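Local coordinates for hypothetical protein Cgl1923 (Corynebacterium glutamicum ATCC 13032, PDB 2P90) that is of unknown function but belongs to the PAC2 family and may be linked to proteasome assembly or activity, at residues M8-E12 against A122-L126; L66-R72 against P110-R115; S71-V75 against M86-N90; I136-A140 against S178-E184. All coordinates share one frame. Numbering follows the deposited sequence.

Contact 1 (M8-E12 against A122-L126); sequences MYELE and AVVDL
Strand 9-11 runs at 20° to the direction of helix 122-126, nearly parallel, with the short axes 11.1 Å apart at closest approach; CA of Met-8 lies 6.7 Å from CA of Ala-122, and CA of Leu-11 9.9 Å from CA of Leu-126. Met-8 directs its CB at the helix, 3.9 Å from CB of Ala-122, then turns its thioether away toward Leu-66 and Arg-115. Tyr-9, extended in backbone (phi/psi -153/168), takes chi1 p, which sends the ring across the gap. Its CE1 edge meets CB of Ala-122 at 3.7 Å, while Leu-126 (m, t) covers one face: a CH-pi contact with CD1 of Leu-126 4.1 Å from the ring centroid and 9° off the normal, and Tyr-9 CE2 3.7 Å from Leu-126 CD2. A water joins the polar ends, 3.2 Å from Tyr-9 OH and donating to Asp-125 OD2 at 2.4 Å. Leu-11 starts sideways but brings CD2 to within 4.1 Å of CD2 of Leu-126. Between Ala-122 and Leu-126 the helix keeps its i to i+4 bond, Leu-126 N to Ala-122 O, 3.1 Å. Phe-61 of the neighbouring strand 54-61 meets both Tyr-9 and Leu-126. This is helix-on-sheet packing at the margin of an alpha/beta fold, an outermost strand of the mixed sheet resting against helix 116-129.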
loop_
_atom_site.group_PDB
_atom_site.type_symbol
_atom_site.label_atom_id
_atom_site.label_comp_id
_atom_site.label_asym_id
_atom_site.label_seq_id
_atom_site.Cartn_x
_atom_site.Cartn_y
_atom_site.Cartn_z
ATOM N N MET B 8 14.201 7.849 -13.980
ATOM C CA MET B 8 14.070 7.959 -12.497
ATOM C C MET B 8 14.102 9.423 -11.990
ATOM O O MET B 8 13.438 9.747 -11.026
ATOM C CB MET B 8 15.065 7.019 -11.766
ATOM C CG MET B 8 14.460 6.199 -10.561
ATOM S SD MET B 8 13.119 4.990 -10.838
ATOM C CE MET B 8 12.785 4.782 -12.570
ATOM N N TYR B 9 14.844 10.299 -12.658
ATOM C CA TYR B 9 14.926 11.706 -12.269
ATOM C C TYR B 9 15.242 12.574 -13.487
ATOM O O TYR B 9 15.651 12.068 -14.519
ATOM C CB TYR B 9 16.028 11.927 -11.213
ATOM C CG TYR B 9 17.408 11.553 -11.690
ATOM C CD1 TYR B 9 17.900 10.263 -11.480
ATOM C CD2 TYR B 9 18.214 12.467 -12.383
ATOM C CE1 TYR B 9 19.150 9.884 -11.954
ATOM C CE2 TYR B 9 19.499 12.099 -12.854
ATOM C CZ TYR B 9 19.945 10.810 -12.622
ATOM O OH TYR B 9 21.179 10.407 -13.045
ATOM N N GLU B 10 15.100 13.880 -13.308
ATOM C CA GLU B 10 15.439 14.874 -14.293
ATOM C C GLU B 10 16.507 15.809 -13.691
ATOM O O GLU B 10 16.371 16.279 -12.567
ATOM C CB GLU B 10 14.167 15.674 -14.651
ATOM C CG GLU B 10 14.168 16.303 -16.031
ATOM C CD GLU B 10 14.500 15.278 -17.127
ATOM O OE1 GLU B 10 13.687 14.329 -17.307
ATOM O OE2 GLU B 10 15.567 15.414 -17.793
ATOM N N LEU B 11 17.573 16.078 -14.427
ATOM C CA LEU B 11 18.530 17.089 -13.966
ATOM C C LEU B 11 18.012 18.474 -14.206
ATOM O O LEU B 11 17.449 18.786 -15.243
ATOM C CB LEU B 11 19.920 16.908 -14.564
ATOM C CG LEU B 11 20.737 15.755 -13.976
ATOM C CD1 LEU B 11 21.943 15.450 -14.847
ATOM C CD2 LEU B 11 21.150 16.013 -12.554
ATOM N N GLU B 12 18.178 19.319 -13.218
ATOM C CA GLU B 12 17.732 20.689 -13.356
ATOM C C GLU B 12 18.595 21.459 -14.395
ATOM O O GLU B 12 19.821 21.259 -14.519
ATOM C CB GLU B 12 17.732 21.334 -11.976
ATOM C CG GLU B 12 17.051 22.666 -11.916
ATOM C CD GLU B 12 15.515 22.576 -11.830
ATOM O OE1 GLU B 12 14.909 21.448 -11.916
ATOM O OE2 GLU B 12 14.931 23.678 -11.672
ATOM N N ALA B 122 19.989 4.915 -9.371
ATOM C CA ALA B 122 19.968 6.287 -9.836
ATOM C C ALA B 122 20.718 7.192 -8.851
ATOM O O ALA B 122 21.419 8.155 -9.253
ATOM C CB ALA B 122 18.522 6.768 -10.005
ATOM N N VAL B 123 20.568 6.882 -7.558
ATOM C CA VAL B 123 21.259 7.655 -6.552
ATOM C C VAL B 123 22.789 7.447 -6.606
ATOM O O VAL B 123 23.554 8.424 -6.491
ATOM C CB VAL B 123 20.666 7.522 -5.128
ATOM C CG1 VAL B 123 21.549 8.292 -4.147
ATOM C CG2 VAL B 123 19.266 8.121 -5.101
ATOM N N VAL B 124 23.231 6.208 -6.828
ATOM C CA VAL B 124 24.650 6.016 -7.005
ATOM C C VAL B 124 25.211 6.673 -8.264
ATOM O O VAL B 124 26.302 7.204 -8.200
ATOM C CB VAL B 124 25.204 4.579 -6.732
ATOM C CG1 VAL B 124 24.360 3.826 -5.731
ATOM C CG2 VAL B 124 25.361 3.815 -7.986
ATOM N N ASP B 125 24.463 6.721 -9.368
ATOM C CA ASP B 125 24.955 7.473 -10.529
ATOM C C ASP B 125 25.115 8.958 -10.215
ATOM O O ASP B 125 25.953 9.637 -10.819
ATOM C CB ASP B 125 24.051 7.366 -11.762
ATOM C CG ASP B 125 23.847 5.939 -12.239
ATOM O OD1 ASP B 125 24.778 5.077 -12.106
ATOM O OD2 ASP B 125 22.719 5.700 -12.748
ATOM N N LEU B 126 24.278 9.463 -9.303
ATOM C CA LEU B 126 24.337 10.870 -8.946
ATOM C C LEU B 126 25.530 11.165 -8.034
ATOM O O LEU B 126 26.178 12.211 -8.214
ATOM C CB LEU B 126 23.014 11.382 -8.349
ATOM C CG LEU B 126 21.845 11.583 -9.313
ATOM C CD1 LEU B 126 20.532 11.779 -8.554
ATOM C CD2 LEU B 126 22.116 12.737 -10.263
HETATM O O HOH W 1 21.027 7.222 -13.545
#

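Contact 2 (L66-R72 against P110-R115)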
loop_
_atom_site.group_PDB
_atom_site.type_symbol
_atom_site.label_atom_id
_atom_site.label_comp_id
_atom_site.label_asym_id
_atom_site.label_seq_id
_atom_site.Cartn_x
_atom_site.Cartn_y
_atom_site.Cartn_z
ATOM N N LEU B 66 7.782 6.333 -8.583
ATOM C CA LEU B 66 8.326 6.097 -7.248
ATOM C C LEU B 66 7.316 6.001 -6.122
ATOM O O LEU B 66 7.565 5.296 -5.152
ATOM C CB LEU B 66 9.443 7.112 -6.923
ATOM C CG LEU B 66 10.746 6.961 -7.767
ATOM C CD1 LEU B 66 11.708 8.163 -7.598
ATOM C CD2 LEU B 66 11.499 5.643 -7.524
ATOM N N ILE B 67 6.145 6.624 -6.298
ATOM C CA ILE B 67 5.172 6.831 -5.211
ATOM C C ILE B 67 3.828 6.090 -5.452
ATOM O O ILE B 67 3.266 6.107 -6.571
ATOM C CB ILE B 67 4.860 8.379 -5.042
ATOM C CG1 ILE B 67 6.136 9.219 -4.743
ATOM C CG2 ILE B 67 3.683 8.655 -4.073
ATOM C CD1 ILE B 67 6.918 8.875 -3.461
ATOM N N ASP B 68 3.326 5.465 -4.386
ATOM C CA ASP B 68 1.940 5.002 -4.312
ATOM C C ASP B 68 1.143 6.167 -3.762
ATOM O O ASP B 68 1.135 6.418 -2.575
ATOM C CB ASP B 68 1.808 3.795 -3.353
ATOM C CG ASP B 68 0.361 3.244 -3.282
ATOM O OD1 ASP B 68 -0.629 4.033 -3.359
ATOM O OD2 ASP B 68 0.203 2.011 -3.141
ATOM N N TYR B 69 0.426 6.874 -4.624
ATOM C CA TYR B 69 -0.169 8.142 -4.189
ATOM C C TYR B 69 -1.366 7.928 -3.275
ATOM O O TYR B 69 -1.708 8.831 -2.491
ATOM C CB TYR B 69 -0.618 8.967 -5.359
ATOM C CG TYR B 69 0.437 9.527 -6.264
ATOM C CD1 TYR B 69 0.861 10.854 -6.132
ATOM C CD2 TYR B 69 0.962 8.759 -7.313
ATOM C CE1 TYR B 69 1.790 11.402 -7.025
ATOM C CE2 TYR B 69 1.885 9.287 -8.182
ATOM C CZ TYR B 69 2.293 10.601 -8.040
ATOM O OH TYR B 69 3.178 11.126 -8.950
ATOM N N ARG B 70 -2.017 6.771 -3.389
ATOM C CA ARG B 70 -3.113 6.456 -2.479
ATOM C C ARG B 70 -2.623 6.137 -1.062
ATOM O O ARG B 70 -3.347 6.390 -0.078
ATOM C CB ARG B 70 -4.104 5.420 -3.030
ATOM C CG ARG B 70 -5.087 5.998 -4.048
ATOM C CD ARG B 70 -6.074 4.919 -4.652
ATOM N NE ARG B 70 -7.211 4.706 -3.775
ATOM C CZ ARG B 70 -7.392 3.658 -2.955
ATOM N NH1 ARG B 70 -6.508 2.638 -2.900
ATOM N NH2 ARG B 70 -8.480 3.647 -2.169
ATOM N N SER B 71 -1.398 5.627 -0.934
ATOM C CA SER B 71 -0.763 5.595 0.416
ATOM C C SER B 71 -0.339 6.972 0.943
ATOM O O SER B 71 -0.469 7.208 2.121
ATOM C CB SER B 71 0.449 4.672 0.509
ATOM O OG SER B 71 0.300 3.561 -0.328
ATOM N N ARG B 72 0.200 7.854 0.097
ATOM C CA ARG B 72 0.705 9.149 0.578
ATOM C C ARG B 72 -0.318 10.269 0.618
ATOM O O ARG B 72 -0.319 11.047 1.574
ATOM C CB ARG B 72 1.868 9.631 -0.250
ATOM C CG ARG B 72 2.919 8.612 -0.499
ATOM C CD ARG B 72 3.588 8.034 0.802
ATOM N NE ARG B 72 4.848 7.483 0.341
ATOM C CZ ARG B 72 6.049 7.712 0.828
ATOM N NH1 ARG B 72 6.272 8.431 1.904
ATOM N NH2 ARG B 72 7.032 7.132 0.216
ATOM N N PRO B 110 10.048 12.259 0.173
ATOM C CA PRO B 110 9.493 10.959 0.609
ATOM C C PRO B 110 10.365 9.748 0.255
ATOM O O PRO B 110 10.890 9.681 -0.882
ATOM C CB PRO B 110 8.199 10.872 -0.198
ATOM C CG PRO B 110 8.470 11.733 -1.428
ATOM C CD PRO B 110 9.202 12.882 -0.868
ATOM N N GLU B 111 10.506 8.803 1.191
ATOM C CA GLU B 111 11.077 7.500 0.835
ATOM C C GLU B 111 10.213 6.930 -0.305
ATOM O O GLU B 111 9.006 6.850 -0.137
ATOM C CB GLU B 111 11.026 6.533 2.032
ATOM C CG GLU B 111 11.342 5.094 1.660
ATOM C CD GLU B 111 11.248 4.109 2.807
ATOM O OE1 GLU B 111 10.239 4.119 3.565
ATOM O OE2 GLU B 111 12.198 3.292 2.933
ATOM N N PRO B 112 10.802 6.530 -1.462
ATOM C CA PRO B 112 9.949 5.882 -2.515
ATOM C C PRO B 112 9.167 4.661 -2.040
ATOM O O PRO B 112 9.708 3.864 -1.261
ATOM C CB PRO B 112 10.978 5.436 -3.567
ATOM C CG PRO B 112 12.096 6.483 -3.416
ATOM C CD PRO B 112 12.202 6.701 -1.907
ATOM N N ASP B 113 7.922 4.502 -2.502
ATOM C CA ASP B 113 7.182 3.249 -2.276
ATOM C C ASP B 113 7.690 2.155 -3.258
ATOM O O ASP B 113 7.683 0.969 -2.934
ATOM C CB ASP B 113 5.679 3.426 -2.503
ATOM C CG ASP B 113 5.036 4.392 -1.567
ATOM O OD1 ASP B 113 4.713 4.017 -0.399
ATOM O OD2 ASP B 113 4.763 5.532 -2.013
ATOM N N LEU B 114 8.138 2.582 -4.449
ATOM C CA LEU B 114 8.381 1.683 -5.570
ATOM C C LEU B 114 9.813 1.767 -6.103
ATOM O O LEU B 114 10.527 2.769 -5.891
ATOM C CB LEU B 114 7.389 2.014 -6.718
ATOM C CG LEU B 114 5.905 2.321 -6.357
ATOM C CD1 LEU B 114 5.140 2.804 -7.548
ATOM C CD2 LEU B 114 5.167 1.127 -5.688
ATOM N N ARG B 115 10.202 0.710 -6.830
ATOM C CA ARG B 115 11.440 0.699 -7.608
ATOM C C ARG B 115 12.733 0.983 -6.789
ATOM O O ARG B 115 13.604 1.766 -7.261
ATOM C CB ARG B 115 11.356 1.723 -8.750
ATOM C CG ARG B 115 10.293 1.452 -9.820
ATOM C CD ARG B 115 10.899 1.796 -11.202
ATOM N NE ARG B 115 10.078 1.171 -12.179
ATOM C CZ ARG B 115 10.362 0.109 -12.906
ATOM N NH1 ARG B 115 11.536 -0.473 -12.923
ATOM N NH2 ARG B 115 9.402 -0.357 -13.644
HETATM O O HOH W 2 3.163 1.862 -0.056
#
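This buried loop-to-helix contact is built round an N-capped short helix: segment 110-115, which joins strand 103-108 to helix 116-129, packs against the start of helix 69-72. Asp-68 is the N-cap, its OD1 accepting from Ser-71 N at 3.0 Å. Before it, the carbonyl O of Leu-66 takes the backbone N of Leu-114 (2.9 Å) and, weakly, that of Asp-113 (2.8 Å), while Leu-66 CD2 packs on Pro-112 CB at 4.0 Å. Ile-67 CD1 reaches Pro-110 CG at 3.8 Å, and Pro-110 CB lies over one face of the Arg-72 guanidinium. The contact also takes part in the subunit interfaces: Asp-113 OD1 and Glu-111 OE1 both form salt bridges with Arg-70 of the third subunit, Glu-111 OE2 pairs with Arg-73 of the third subunit, and Tyr-69 stacks on Trp-116 of the second. Within the chain, Asp-113 OD2 serves two donors at once, the backbone N of Asp-68 at 2.8 Å and, in a salt bridge, NE of Arg-72 at 3.1 Å.

Contact 3 (S71-V75 against M86-N90)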
loop_
_atom_site.group_PDB
_atom_site.type_symbol
_atom_site.label_atom_id
_atom_site.label_comp_id
_atom_site.label_asym_id
_atom_site.label_seq_id
_atom_site.Cartn_x
_atom_site.Cartn_y
_atom_site.Cartn_z
ATOM N N SER B 71 -1.398 5.627 -0.934
ATOM C CA SER B 71 -0.763 5.595 0.416
ATOM C C SER B 71 -0.339 6.972 0.943
ATOM O O SER B 71 -0.469 7.208 2.121
ATOM C CB SER B 71 0.449 4.672 0.509
ATOM O OG SER B 71 0.300 3.561 -0.328
ATOM N N ARG B 72 0.200 7.854 0.097
ATOM C CA ARG B 72 0.705 9.149 0.578
ATOM C C ARG B 72 -0.318 10.269 0.618
ATOM O O ARG B 72 -0.319 11.047 1.574
ATOM C CB ARG B 72 1.868 9.631 -0.250
ATOM C CG ARG B 72 2.919 8.612 -0.499
ATOM C CD ARG B 72 3.588 8.034 0.802
ATOM N NE ARG B 72 4.848 7.483 0.341
ATOM C CZ ARG B 72 6.049 7.712 0.828
ATOM N NH1 ARG B 72 6.272 8.431 1.904
ATOM N NH2 ARG B 72 7.032 7.132 0.216
ATOM N N ARG B 73 -1.158 10.369 -0.424
ATOM C CA ARG B 73 -2.184 11.411 -0.530
ATOM C C ARG B 73 -1.620 12.796 -0.148
ATOM O O ARG B 73 -1.979 13.357 0.891
ATOM C CB ARG B 73 -3.385 11.042 0.337
ATOM C CG ARG B 73 -4.104 9.754 -0.110
ATOM C CD ARG B 73 -5.569 9.857 0.265
ATOM N NE ARG B 73 -6.396 8.731 -0.129
ATOM C CZ ARG B 73 -6.923 8.552 -1.350
ATOM N NH1 ARG B 73 -6.673 9.400 -2.355
ATOM N NH2 ARG B 73 -7.681 7.500 -1.574
ATOM N N PRO B 74 -0.737 13.346 -1.001
ATOM C CA PRO B 74 -0.144 14.669 -0.819
ATOM C C PRO B 74 -1.236 15.723 -0.558
ATOM O O PRO B 74 -2.163 15.853 -1.348
ATOM C CB PRO B 74 0.493 14.968 -2.190
ATOM C CG PRO B 74 0.713 13.652 -2.813
ATOM C CD PRO B 74 -0.338 12.728 -2.283
ATOM N N VAL B 75 -1.072 16.502 0.500
ATOM C CA VAL B 75 -2.127 17.357 1.031
ATOM C C VAL B 75 -2.506 18.483 0.061
ATOM O O VAL B 75 -1.640 19.033 -0.635
ATOM C CB VAL B 75 -1.713 17.870 2.446
ATOM C CG1 VAL B 75 -2.749 18.857 3.037
ATOM C CG2 VAL B 75 -1.628 16.686 3.360
ATOM N N MET B 86 -1.476 21.998 -3.836
ATOM C CA MET B 86 -1.269 20.572 -3.606
ATOM C C MET B 86 0.211 20.393 -3.343
ATOM O O MET B 86 1.025 20.809 -4.149
ATOM C CB MET B 86 -1.675 19.727 -4.833
ATOM C CG MET B 86 -1.670 18.182 -4.599
ATOM S SD MET B 86 -2.730 17.219 -5.776
ATOM C CE MET B 86 -2.523 15.596 -5.127
ATOM N N ASP B 87 0.534 19.775 -2.216
ATOM C CA ASP B 87 1.902 19.385 -1.863
ATOM C C ASP B 87 2.533 18.555 -3.001
ATOM O O ASP B 87 2.037 17.462 -3.341
ATOM C CB ASP B 87 1.831 18.573 -0.573
ATOM C CG ASP B 87 3.194 18.052 -0.091
ATOM O OD1 ASP B 87 4.255 18.311 -0.694
ATOM O OD2 ASP B 87 3.179 17.365 0.950
ATOM N N GLU B 88 3.622 19.072 -3.579
ATOM C CA GLU B 88 4.291 18.400 -4.699
ATOM C C GLU B 88 5.042 17.128 -4.308
ATOM O O GLU B 88 5.354 16.315 -5.168
ATOM C CB GLU B 88 5.254 19.360 -5.403
ATOM C CG GLU B 88 4.623 20.146 -6.526
ATOM C CD GLU B 88 5.633 20.997 -7.283
ATOM O OE1 GLU B 88 6.779 20.512 -7.523
ATOM O OE2 GLU B 88 5.272 22.157 -7.641
ATOM N N LEU B 89 5.321 16.970 -3.015
ATOM C CA LEU B 89 6.062 15.820 -2.476
ATOM C C LEU B 89 7.382 15.621 -3.209
ATOM O O LEU B 89 7.723 14.507 -3.569
ATOM C CB LEU B 89 5.236 14.510 -2.515
ATOM C CG LEU B 89 4.409 13.942 -1.362
ATOM C CD1 LEU B 89 4.392 12.404 -1.431
ATOM C CD2 LEU B 89 4.821 14.340 0.028
ATOM N N ASN B 90 8.102 16.717 -3.439
ATOM C CA ASN B 90 9.365 16.671 -4.178
ATOM C C ASN B 90 10.405 15.850 -3.448
ATOM O O ASN B 90 10.670 16.073 -2.285
ATOM C CB ASN B 90 9.907 18.071 -4.478
ATOM C CG ASN B 90 11.279 18.038 -5.208
ATOM O OD1 ASN B 90 11.386 17.691 -6.415
ATOM N ND2 ASN B 90 12.333 18.412 -4.471
#
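Pro-74 lays its ring against the turn that follows strand 83-86: its CB is 3.2 Å from the carbonyl O of Asp-87, its CG 4.0 Å from CG of Leu-89, and CE of Met-86 lies 4.3 Å from its CB. The extended Met-86 side chain, t at all three chi angles, starts sideways and brings only its far end to the proline. Leu-89 also meets the aliphatic base of Arg-72, CD1 to CB at 3.9 Å, so it spans the last helical residue and the proline beyond it. The guanidinium of Arg-72 is engaged elsewhere, in its salt bridge with Asp-113. Arg-73, with positive phi, takes the chain out of the helix; its CA-to-CB bond points away from 86-90, and its guanidinium forms a salt bridge with Glu-111 of the second subunit. One backbone bond ties the segments, Asp-87 N to Val-75 O at 2.8 Å and nearly straight (170°), joined by a CA-H...O contact from Met-86 CA to the same oxygen, 3.4 Å. Asp-87 then folds an Asx turn, its OD1 accepting from Leu-89 N at 2.9 Å, and Leu-89 adopts positive phi. The two segments thus form the base of the hairpin of strands 76-78 and 83-86, between helix 69-72 and strand 92-97, with Trp-116 of the second subunit packed on Pro-74 and its Met-182 on Met-86.

Contact 4 (I136-A140 against S178-E184)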
loop_
_atom_site.group_PDB
_atom_site.type_symbol
_atom_site.label_atom_id
_atom_site.label_comp_id
_atom_site.label_asym_id
_atom_site.label_seq_id
_atom_site.Cartn_x
_atom_site.Cartn_y
_atom_site.Cartn_z
ATOM N N ILE B 136 25.724 9.947 4.062
ATOM C CA ILE B 136 25.118 9.786 5.359
ATOM C C ILE B 136 23.594 9.764 5.297
ATOM O O ILE B 136 22.987 10.772 4.968
ATOM C CB ILE B 136 25.519 10.926 6.341
ATOM C CG1 ILE B 136 27.051 11.118 6.373
ATOM C CG2 ILE B 136 24.893 10.630 7.737
ATOM C CD1 ILE B 136 27.542 12.169 7.409
ATOM N N CYS B 137 23.017 8.625 5.678
ATOM C CA CYS B 137 21.582 8.429 5.786
ATOM C C CYS B 137 21.062 8.619 7.202
ATOM O O CYS B 137 21.668 8.160 8.154
ATOM C CB CYS B 137 21.231 7.032 5.313
ATOM S SG CYS B 137 21.679 6.721 3.585
ATOM N N LEU B 138 19.928 9.297 7.333
ATOM C CA LEU B 138 19.395 9.641 8.640
ATOM C C LEU B 138 18.178 8.807 9.007
ATOM O O LEU B 138 17.329 8.556 8.154
ATOM C CB LEU B 138 19.031 11.116 8.671
ATOM C CG LEU B 138 20.108 12.103 8.214
ATOM C CD1 LEU B 138 19.588 13.534 8.432
ATOM C CD2 LEU B 138 21.487 11.870 8.905
ATOM N N TYR B 139 18.116 8.388 10.278
ATOM C CA TYR B 139 17.062 7.526 10.817
ATOM C C TYR B 139 16.723 8.071 12.197
ATOM O O TYR B 139 17.609 8.565 12.874
ATOM C CB TYR B 139 17.571 6.100 10.979
ATOM C CG TYR B 139 18.145 5.510 9.710
ATOM C CD1 TYR B 139 17.324 4.782 8.847
ATOM C CD2 TYR B 139 19.505 5.679 9.366
ATOM C CE1 TYR B 139 17.810 4.261 7.686
ATOM C CE2 TYR B 139 20.011 5.141 8.181
ATOM C CZ TYR B 139 19.144 4.437 7.346
ATOM O OH TYR B 139 19.550 3.875 6.165
ATOM N N ALA B 140 15.452 8.041 12.592
ATOM C CA ALA B 140 15.057 8.334 13.973
ATOM C C ALA B 140 14.234 7.156 14.486
ATOM O O ALA B 140 13.157 6.808 13.920
ATOM C CB ALA B 140 14.282 9.618 14.062
ATOM N N SER B 178 14.517 -0.674 4.046
ATOM C CA SER B 178 14.152 0.621 3.532
ATOM C C SER B 178 14.953 0.959 2.283
ATOM O O SER B 178 15.910 0.279 1.939
ATOM C CB SER B 178 14.301 1.693 4.600
ATOM O OG SER B 178 15.636 2.117 4.708
ATOM N N ALA B 179 14.513 1.988 1.577
ATOM C CA ALA B 179 15.171 2.411 0.377
ATOM C C ALA B 179 16.559 2.909 0.702
ATOM O O ALA B 179 17.502 2.651 -0.054
ATOM C CB ALA B 179 14.359 3.509 -0.307
ATOM N N SER B 180 16.705 3.623 1.820
ATOM C CA SER B 180 18.036 4.082 2.212
ATOM C C SER B 180 19.013 2.949 2.621
ATOM O O SER B 180 20.203 3.056 2.329
ATOM C CB SER B 180 17.950 5.140 3.297
ATOM O OG SER B 180 17.340 4.595 4.447
ATOM N N LEU B 181 18.517 1.909 3.305
ATOM C CA LEU B 181 19.335 0.739 3.664
ATOM C C LEU B 181 19.814 -0.009 2.412
ATOM O O LEU B 181 20.997 -0.370 2.309
ATOM C CB LEU B 181 18.590 -0.201 4.606
ATOM C CG LEU B 181 18.465 0.338 6.043
ATOM C CD1 LEU B 181 17.381 -0.348 6.805
ATOM C CD2 LEU B 181 19.807 0.227 6.802
ATOM N N MET B 182 18.921 -0.170 1.431
ATOM C CA MET B 182 19.301 -0.738 0.132
ATOM C C MET B 182 20.401 0.125 -0.495
ATOM O O MET B 182 21.359 -0.397 -1.070
ATOM C CB MET B 182 18.088 -0.847 -0.833
ATOM C CG MET B 182 18.444 -1.581 -2.156
ATOM S SD MET B 182 17.178 -1.962 -3.407
ATOM C CE MET B 182 16.225 -3.171 -2.519
ATOM N N LEU B 183 20.247 1.443 -0.421
ATOM C CA LEU B 183 21.207 2.329 -1.049
ATOM C C LEU B 183 22.575 2.213 -0.345
ATOM O O LEU B 183 23.632 2.186 -1.013
ATOM C CB LEU B 183 20.693 3.762 -1.041
ATOM C CG LEU B 183 21.672 4.901 -1.289
ATOM C CD1 LEU B 183 22.259 4.851 -2.705
ATOM C CD2 LEU B 183 21.019 6.296 -0.977
ATOM N N GLU B 184 22.528 2.106 0.986
ATOM C CA GLU B 184 23.718 1.891 1.812
ATOM C C GLU B 184 24.445 0.645 1.372
ATOM O O GLU B 184 25.623 0.721 1.075
ATOM C CB GLU B 184 23.381 1.756 3.299
ATOM C CG GLU B 184 23.016 3.054 3.962
ATOM C CD GLU B 184 23.067 2.922 5.452
ATOM O OE1 GLU B 184 24.175 2.584 5.963
ATOM O OE2 GLU B 184 22.039 3.172 6.114
#
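Helix 179-189 packs here on strand 134-143, an interior strand of the mixed sheet in this alpha/beta fold, between 27-33 and 194-202; the N-to-C directions of helix 179-184 and strand 136-140 are 148° apart, their axes 9.4 Å apart at closest approach. Ser-178 is the residue at the N-cap position; its OG is 3.0 Å from OG of Ser-180, a hydrogen bond in which either could donate, and 4.3 Å from CE1 of Tyr-139, near the plane of that ring. Just beyond it, the backbone N of Ala-179 is held by Glu-111. Ser-180 sits closest to the strand in backbone, CA to CA of Cys-137 at 6.7 Å, and faces it with CB 4.1 Å from SG of Cys-137 and OG 2.9 Å from OH of Tyr-139. Leu-181 leaves the helix sideways, yet its CG comes to 3.7 Å from Tyr-139 OH and its CD2 to 4.3 Å from CZ of the same ring. Leu-183 points to the sheet but finds its neighbours in Val-30 of strand 27-33 and in Val-123 and Val-124 of helix 116-129. One turn on from Ser-180, linked to it by the 2.8 Å bond from Glu-184 N to Ser-180 O, Glu-184 places CG 3.9 Å from SG of Cys-137. Its buried carboxylate is met within the core: Tyr-139 OH donates to OE2 of Glu-184 at 2.6 Å.

From the N terminus, contact 1 closes the widest loop, bringing the edge strand 9-11 to helix 116-129. Nested within it are contacts 2 and 3, which start from the same part of the chain and share Ser-71 and Arg-72: contact 3 closes a short hairpin loop, contact 2 a longer one reaching the connection into helix 116-129. Contact 4 follows in series, joining strand 134-143 to helix 179-189. Met-8 packing on Leu-66 and Arg-115 links contacts 1 and 2, Val-123 and Val-124 on Leu-183 link 1 and 4, and Glu-111, bonded to Ala-179 N at the start of helix 179-189, links 2 and 4. Contacts 3 and 4 do not touch.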